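Nematode fatty acid retinoid binding protein (Necator americanus, PDB 4XCP) probably binds lipids, as a secreted all-helical member of the nematode fatty acid and retinol-binding family, and holds palmitic acid in this structure. Local coordinates at residues I89-P94 with G148-F153. Numbering follows the deposited sequence.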
loop_
_atom_site.group_PDB
_atom_site.type_symbol
_atom_site.label_atom_id
_atom_site.label_comp_id
_atom_site.label_asym_id
_atom_site.label_seq_id
_atom_site.Cartn_x
_atom_site.Cartn_y
_atom_site.Cartn_z
ATOM N N ILE A 89 -2.862 0.724 12.811
ATOM C CA ILE A 89 -4.315 0.576 12.602
ATOM C C ILE A 89 -5.007 0.259 13.939
ATOM O O ILE A 89 -6.044 0.851 14.231
ATOM C CB ILE A 89 -4.657 -0.488 11.510
ATOM C CG1 ILE A 89 -3.988 -0.218 10.136
ATOM C CG2 ILE A 89 -6.171 -0.709 11.329
ATOM C CD1 ILE A 89 -4.170 1.044 9.540
ATOM N N ALA A 90 -4.408 -0.640 14.760
ATOM C CA ALA A 90 -4.921 -1.034 16.078
ATOM C C ALA A 90 -5.080 0.162 17.050
ATOM O O ALA A 90 -5.960 0.129 17.905
ATOM C CB ALA A 90 -4.019 -2.100 16.700
ATOM N N ALA A 91 -4.232 1.206 16.910
ATOM C CA ALA A 91 -4.271 2.417 17.735
ATOM C C ALA A 91 -5.341 3.426 17.259
ATOM O O ALA A 91 -5.599 4.406 17.943
ATOM C CB ALA A 91 -2.896 3.070 17.768
ATOM N N LEU A 92 -5.985 3.180 16.106
ATOM C CA LEU A 92 -6.999 4.108 15.600
ATOM C C LEU A 92 -8.395 3.870 16.153
ATOM O O LEU A 92 -8.771 2.738 16.440
ATOM C CB LEU A 92 -7.058 4.048 14.055
ATOM C CG LEU A 92 -5.812 4.453 13.253
ATOM C CD1 LEU A 92 -6.028 4.173 11.755
ATOM C CD2 LEU A 92 -5.512 5.915 13.428
ATOM N N GLY A 93 -9.180 4.947 16.221
ATOM C CA GLY A 93 -10.593 4.912 16.568
ATOM C C GLY A 93 -11.363 4.347 15.384
ATOM O O GLY A 93 -10.776 4.183 14.313
ATOM N N PRO A 94 -12.665 4.020 15.527
ATOM C CA PRO A 94 -13.398 3.373 14.411
ATOM C C PRO A 94 -13.397 4.082 13.048
ATOM O O PRO A 94 -13.356 3.404 12.027
ATOM C CB PRO A 94 -14.835 3.248 14.940
ATOM C CG PRO A 94 -14.718 3.315 16.410
ATOM C CD PRO A 94 -13.502 4.125 16.744
ATOM N N GLY A 148 -3.703 10.951 11.151
ATOM C CA GLY A 148 -2.448 11.697 11.077
ATOM C C GLY A 148 -1.435 11.389 12.164
ATOM O O GLY A 148 -0.225 11.470 11.928
ATOM N N LYS A 149 -1.917 11.042 13.366
ATOM C CA LYS A 149 -1.074 10.691 14.522
ATOM C C LYS A 149 -0.324 9.380 14.251
ATOM O O LYS A 149 0.844 9.257 14.607
ATOM C CB LYS A 149 -1.951 10.584 15.784
ATOM C CG LYS A 149 -1.193 10.360 17.087
ATOM C CD LYS A 149 -2.007 10.853 18.270
ATOM C CE LYS A 149 -1.558 10.246 19.573
ATOM N NZ LYS A 149 -2.324 9.012 19.890
ATOM N N GLN A 150 -0.985 8.421 13.576
ATOM C CA GLN A 150 -0.392 7.134 13.244
ATOM C C GLN A 150 0.319 7.147 11.912
ATOM O O GLN A 150 1.279 6.394 11.724
ATOM C CB GLN A 150 -1.452 6.005 13.278
ATOM C CG GLN A 150 -2.163 5.806 14.644
ATOM C CD GLN A 150 -1.254 5.747 15.845
ATOM O OE1 GLN A 150 -1.507 6.378 16.877
ATOM N NE2 GLN A 150 -0.163 5.030 15.727
ATOM N N PHE A 151 -0.174 7.962 10.963
ATOM C CA PHE A 151 0.384 8.013 9.616
ATOM C C PHE A 151 0.718 9.441 9.206
ATOM O O PHE A 151 0.029 9.985 8.349
ATOM C CB PHE A 151 -0.600 7.373 8.634
ATOM C CG PHE A 151 -0.830 5.903 8.871
ATOM C CD1 PHE A 151 0.067 4.958 8.385
ATOM C CD2 PHE A 151 -1.950 5.460 9.569
ATOM C CE1 PHE A 151 -0.162 3.595 8.581
ATOM C CE2 PHE A 151 -2.173 4.097 9.772
ATOM C CZ PHE A 151 -1.289 3.175 9.262
ATOM N N PRO A 152 1.775 10.059 9.795
ATOM C CA PRO A 152 2.067 11.470 9.482
ATOM C C PRO A 152 2.543 11.726 8.066
ATOM O O PRO A 152 2.282 12.805 7.548
ATOM C CB PRO A 152 3.110 11.867 10.535
ATOM C CG PRO A 152 3.783 10.581 10.903
ATOM C CD PRO A 152 2.706 9.536 10.829
ATOM N N PHE A 153 3.210 10.745 7.424
ATOM C CA PHE A 153 3.661 10.933 6.042
ATOM C C PHE A 153 2.464 11.006 5.108
ATOM O O PHE A 153 2.406 11.895 4.257
ATOM C CB PHE A 153 4.649 9.822 5.589
ATOM C CG PHE A 153 5.081 10.009 4.151
ATOM C CD1 PHE A 153 6.188 10.792 3.835
ATOM C CD2 PHE A 153 4.343 9.457 3.108
ATOM C CE1 PHE A 153 6.555 11.003 2.503
ATOM C CE2 PHE A 153 4.709 9.674 1.780
ATOM C CZ PHE A 153 5.804 10.449 1.488
#
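Gln150 lays its bent side chain over the turn that follows helix 72-90, its aliphatic part against Leu92 and its amide against Ala91. The bend lies at chi2 (-48°), which folds CD out of an extended line and toward Ala91. The Ala91 methyl sits over one face of the Gln150 carboxamide, CB 3.7 Å from CD, with OE1 and NE2 at similar range; no hydrogen bond crosses between the segments. Further back along the Gln150 side chain, Leu92 CD2 rests 3.6 Å from CG, the two side chains running antiparallel alongside each other. Phe151 supplies the second half of the interface. Its CG is anti to the carbonyl carbon (chi1 -64°). The ring is met at its edge: Ile89 CD1 lies near the ring plane, 3.6 Å from Phe151 CZ, and Leu92 CD1 approaches the same rim more loosely, 4.3 Å from CE2. Ile89 thus reaches the ring through its terminal methyl, although its CB points away from the partner segment. Residues Ile89 to Leu92 form a type I beta turn, tied by Leu92 N to Ile89 O (3.0 Å); in the other segment Phe151 leaves helical geometry after helix 141-150 and stands at the N-cap position of helix 152-159. Polar links flank the contact: Lys88 NZ bonds to Gln150 O, while Asp146 accepts a hydrogen bond from Gly93 N. Ile89 and Leu92 also touch helix 94-115, and Phe147 meets the Phe151 ring with the planes about 20° apart. The example illustrates how an all-helical fatty acid and retinol-binding protein can pack two interhelical turns together, by van der Waals contact of Ile89, Ala91, Leu92 and Phe151 with Gln150, with the Ile89 side chain about 6 Å from a bound palmitic acid.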